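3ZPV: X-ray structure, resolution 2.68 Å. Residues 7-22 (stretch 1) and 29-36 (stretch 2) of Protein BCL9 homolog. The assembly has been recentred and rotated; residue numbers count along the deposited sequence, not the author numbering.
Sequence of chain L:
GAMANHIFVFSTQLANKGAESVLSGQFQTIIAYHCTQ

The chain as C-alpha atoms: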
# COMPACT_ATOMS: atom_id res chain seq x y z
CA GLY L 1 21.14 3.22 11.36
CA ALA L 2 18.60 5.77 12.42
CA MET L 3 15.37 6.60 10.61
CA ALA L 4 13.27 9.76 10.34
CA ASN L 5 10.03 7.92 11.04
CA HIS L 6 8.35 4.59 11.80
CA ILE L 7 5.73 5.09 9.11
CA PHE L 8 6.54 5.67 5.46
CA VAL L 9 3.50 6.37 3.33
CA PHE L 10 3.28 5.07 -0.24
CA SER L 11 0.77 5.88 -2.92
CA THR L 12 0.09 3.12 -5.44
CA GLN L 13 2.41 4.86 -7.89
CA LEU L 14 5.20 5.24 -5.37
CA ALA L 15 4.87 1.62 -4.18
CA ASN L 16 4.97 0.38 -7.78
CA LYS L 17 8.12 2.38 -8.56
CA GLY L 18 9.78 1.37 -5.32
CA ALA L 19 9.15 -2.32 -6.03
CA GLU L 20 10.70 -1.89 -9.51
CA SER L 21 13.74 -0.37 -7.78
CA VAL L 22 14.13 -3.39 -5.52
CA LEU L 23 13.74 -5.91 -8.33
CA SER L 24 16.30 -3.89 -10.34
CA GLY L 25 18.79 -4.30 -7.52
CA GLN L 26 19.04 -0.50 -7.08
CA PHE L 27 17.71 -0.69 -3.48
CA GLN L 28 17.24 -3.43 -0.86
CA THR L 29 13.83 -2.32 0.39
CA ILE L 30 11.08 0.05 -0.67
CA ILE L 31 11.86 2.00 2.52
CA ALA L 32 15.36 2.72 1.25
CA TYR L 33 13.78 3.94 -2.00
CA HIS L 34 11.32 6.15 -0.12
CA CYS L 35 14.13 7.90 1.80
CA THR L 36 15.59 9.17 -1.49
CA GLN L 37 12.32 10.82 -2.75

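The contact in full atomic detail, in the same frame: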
# COMPACT_ATOMS: atom_id res chain seq x y z
N ILE L 7 6.73 5.28 10.15
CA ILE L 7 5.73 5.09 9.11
C ILE L 7 6.19 5.81 7.85
O ILE L 7 6.49 6.99 7.91
CB ILE L 7 4.37 5.62 9.52
CG1 ILE L 7 3.83 4.77 10.66
CG2 ILE L 7 3.39 5.51 8.37
CD1 ILE L 7 2.61 5.38 11.34
N PHE L 8 6.29 5.09 6.75
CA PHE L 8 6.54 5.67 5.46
C PHE L 8 5.34 5.39 4.60
O PHE L 8 4.93 4.20 4.43
CB PHE L 8 7.80 5.10 4.86
CG PHE L 8 9.00 5.35 5.69
CD1 PHE L 8 9.31 4.52 6.76
CD2 PHE L 8 9.85 6.42 5.43
CE1 PHE L 8 10.44 4.72 7.54
CE2 PHE L 8 10.99 6.65 6.21
CZ PHE L 8 11.29 5.79 7.26
N VAL L 9 4.75 6.46 4.06
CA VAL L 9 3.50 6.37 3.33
C VAL L 9 3.74 6.26 1.83
O VAL L 9 4.48 7.03 1.27
CB VAL L 9 2.63 7.58 3.61
CG1 VAL L 9 1.34 7.52 2.80
CG2 VAL L 9 2.29 7.67 5.09
N PHE L 10 3.11 5.29 1.19
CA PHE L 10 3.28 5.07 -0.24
C PHE L 10 1.95 5.16 -0.92
O PHE L 10 0.99 4.46 -0.55
CB PHE L 10 3.80 3.64 -0.51
CG PHE L 10 5.22 3.39 -0.08
CD1 PHE L 10 5.51 3.11 1.25
CD2 PHE L 10 6.24 3.39 -1.00
CE1 PHE L 10 6.81 2.87 1.64
CE2 PHE L 10 7.54 3.15 -0.61
CZ PHE L 10 7.83 2.89 0.71
N SER L 11 1.89 5.98 -1.97
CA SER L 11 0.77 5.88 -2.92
C SER L 11 0.97 4.65 -3.78
O SER L 11 2.02 4.01 -3.72
CB SER L 11 0.73 7.12 -3.78
OG SER L 11 1.87 7.15 -4.61
N THR L 12 -0.04 4.25 -4.53
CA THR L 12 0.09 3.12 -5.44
C THR L 12 1.27 3.34 -6.37
O THR L 12 2.09 2.44 -6.58
CB THR L 12 -1.17 2.91 -6.27
OG1 THR L 12 -2.24 2.51 -5.41
CG2 THR L 12 -0.96 1.84 -7.38
N GLN L 13 1.35 4.54 -6.92
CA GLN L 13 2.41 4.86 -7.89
C GLN L 13 3.77 4.70 -7.25
O GLN L 13 4.68 4.07 -7.81
CB GLN L 13 2.20 6.28 -8.40
CG GLN L 13 3.02 6.69 -9.62
CD GLN L 13 2.95 8.23 -9.75
OE1 GLN L 13 1.85 8.66 -9.78
NE2 GLN L 13 4.04 9.05 -9.76
N LEU L 14 3.93 5.29 -6.08
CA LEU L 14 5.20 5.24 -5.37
C LEU L 14 5.57 3.79 -4.96
O LEU L 14 6.72 3.39 -5.08
CB LEU L 14 5.15 6.15 -4.15
CG LEU L 14 6.50 6.57 -3.57
CD1 LEU L 14 7.28 7.39 -4.57
CD2 LEU L 14 6.29 7.35 -2.28
N ALA L 15 4.59 3.00 -4.53
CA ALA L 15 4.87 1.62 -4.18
C ALA L 15 5.30 0.81 -5.41
O ALA L 15 6.19 -0.03 -5.31
CB ALA L 15 3.65 0.98 -3.52
N ASN L 16 4.62 1.04 -6.53
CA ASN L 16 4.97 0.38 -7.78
C ASN L 16 6.38 0.71 -8.25
O ASN L 16 7.13 -0.20 -8.63
CB ASN L 16 3.93 0.71 -8.87
CG ASN L 16 2.67 -0.14 -8.77
OD1 ASN L 16 2.66 -1.19 -8.10
ND2 ASN L 16 1.61 0.33 -9.39
N LYS L 17 6.75 1.99 -8.19
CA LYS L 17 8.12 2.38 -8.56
C LYS L 17 9.16 1.83 -7.61
O LYS L 17 10.22 1.36 -8.03
CB LYS L 17 8.26 3.90 -8.67
CG LYS L 17 7.93 4.40 -10.06
CD LYS L 17 7.70 5.91 -10.13
CE LYS L 17 7.07 6.21 -11.50
NZ LYS L 17 6.56 7.59 -11.65
N GLY L 18 8.87 1.91 -6.31
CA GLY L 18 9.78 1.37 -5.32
C GLY L 18 10.05 -0.11 -5.53
O GLY L 18 11.18 -0.55 -5.43
N ALA L 19 9.00 -0.88 -5.83
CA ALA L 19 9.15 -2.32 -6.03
C ALA L 19 10.00 -2.62 -7.26
O ALA L 19 10.78 -3.57 -7.26
CB ALA L 19 7.79 -2.98 -6.15
N GLU L 20 9.84 -1.82 -8.32
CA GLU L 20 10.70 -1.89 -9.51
C GLU L 20 12.17 -1.68 -9.14
O GLU L 20 13.01 -2.48 -9.53
CB GLU L 20 10.32 -0.81 -10.52
CG GLU L 20 9.24 -1.15 -11.52
CD GLU L 20 9.45 -0.25 -12.79
OE1 GLU L 20 10.42 -0.41 -13.47
OE2 GLU L 20 8.73 0.76 -13.08
N SER L 21 12.43 -0.63 -8.37
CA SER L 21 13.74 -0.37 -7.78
C SER L 21 14.39 -1.53 -7.04
O SER L 21 15.60 -1.69 -7.07
CB SER L 21 13.66 0.75 -6.76
OG SER L 21 13.73 1.96 -7.41
N VAL L 22 13.59 -2.29 -6.30
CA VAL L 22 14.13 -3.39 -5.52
C VAL L 22 14.44 -4.56 -6.43
O VAL L 22 15.46 -5.22 -6.27
CB VAL L 22 13.19 -3.76 -4.36
CG1 VAL L 22 13.61 -5.05 -3.68
CG2 VAL L 22 13.15 -2.61 -3.38
N THR L 29 15.21 -2.40 -0.06
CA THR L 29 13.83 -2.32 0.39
C THR L 29 13.16 -1.11 -0.19
O THR L 29 13.83 -0.13 -0.59
CB THR L 29 13.75 -2.19 1.92
OG1 THR L 29 14.40 -0.98 2.34
CG2 THR L 29 14.42 -3.38 2.59
N ILE L 30 11.83 -1.14 -0.24
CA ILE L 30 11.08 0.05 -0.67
C ILE L 30 11.24 1.22 0.29
O ILE L 30 11.00 2.36 -0.09
CB ILE L 30 9.58 -0.24 -0.91
CG1 ILE L 30 8.92 -0.85 0.33
CG2 ILE L 30 9.41 -1.16 -2.10
CD1 ILE L 30 7.41 -0.91 0.24
N ILE L 31 11.62 0.94 1.53
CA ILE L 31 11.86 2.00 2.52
C ILE L 31 13.09 2.78 2.12
O ILE L 31 13.09 4.00 2.13
CB ILE L 31 12.01 1.44 3.96
CG1 ILE L 31 10.74 0.70 4.40
CG2 ILE L 31 12.29 2.55 4.94
CD1 ILE L 31 9.44 1.48 4.30
N ALA L 32 14.15 2.07 1.75
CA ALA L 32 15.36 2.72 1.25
C ALA L 32 15.04 3.64 0.07
O ALA L 32 15.57 4.76 -0.03
CB ALA L 32 16.40 1.68 0.86
N TYR L 33 14.19 3.15 -0.83
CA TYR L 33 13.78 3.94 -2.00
C TYR L 33 13.04 5.20 -1.58
O TYR L 33 13.25 6.27 -2.14
CB TYR L 33 12.90 3.09 -2.92
CG TYR L 33 12.23 3.87 -4.05
CD1 TYR L 33 12.88 4.11 -5.24
CD2 TYR L 33 10.93 4.33 -3.92
CE1 TYR L 33 12.28 4.81 -6.27
CE2 TYR L 33 10.31 5.04 -4.95
CZ TYR L 33 11.00 5.28 -6.12
OH TYR L 33 10.40 6.00 -7.15
N HIS L 34 12.15 5.05 -0.61
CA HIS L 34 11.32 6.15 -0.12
C HIS L 34 12.18 7.28 0.43
O HIS L 34 11.90 8.45 0.16
CB HIS L 34 10.36 5.63 0.96
CG HIS L 34 9.24 6.56 1.31
ND1 HIS L 34 9.42 7.72 2.03
CD2 HIS L 34 7.91 6.47 1.06
CE1 HIS L 34 8.25 8.32 2.20
NE2 HIS L 34 7.31 7.57 1.63
N CYS L 35 13.23 6.93 1.16
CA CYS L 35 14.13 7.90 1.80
C CYS L 35 14.87 8.81 0.83
O CYS L 35 15.28 9.91 1.21
CB CYS L 35 15.17 7.20 2.65
SG CYS L 35 14.45 6.51 4.15
N THR L 36 15.02 8.36 -0.41
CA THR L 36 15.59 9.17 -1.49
C THR L 36 14.48 9.71 -2.43
O THR L 36 14.68 9.78 -3.63
CB THR L 36 16.59 8.32 -2.31
OG1 THR L 36 15.85 7.44 -3.17
CG2 THR L 36 17.52 7.50 -1.39

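This is a compact, largely apolar and aromatic contact in which a short helix, residues 30-35, packs across both a strand and a longer helix of the same chain, with a single hydrogen bond between the two stretches. The short helix lies nearly perpendicular to the strand, at 91°, and crosses helix 12-22 at 113°, with the two helix axes approaching to 8.7 Å.

His 34 joins the polar and aromatic parts of the contact. His 34 NE2 donates to Val 9 O at 2.9 Å, so a side chain satisfies a strand carbonyl although the CA-to-CB bond of Val 9 points away. An imidazole suits this place because its rim can donate while its flat faces accept apolar neighbours: Phe 8 CB sits over one face, 4.0 Å from the centroid of the His 34 ring. The edge of His 34 in turn meets the face of Phe 10, with His 34 CD2 3.6 Å from Phe 10 CZ. Ile 30 covers the opposite face of Phe 10, its CD1 lying 3.9 Å from CZ of that ring, so the phenyl group is sandwiched between two residues one helical turn apart. Ile 31 serves both phenylalanines, placing CG2 over the face of Phe 8 and CD1 at the edge of Phe 10.

Against the longer helix, Tyr 33 acts as a knob among Leu 14, Lys 17, Gly 18 and Ser 21. Glycine permits this closeness: Gly 18 CA lies 3.5 Å from Tyr 33 CD2, over the ring face, and an ideal CB on Gly 18 would come within 3.2 Å of that same CD2 and 3.3 Å of Ile 30 CG2. Farther along, Val 22 CG2 packs 3.5 Å from Thr 29 C, at the start of the short helix, where Thr 29 OG1 caps by accepting from Ala 32 N at 3.1 Å.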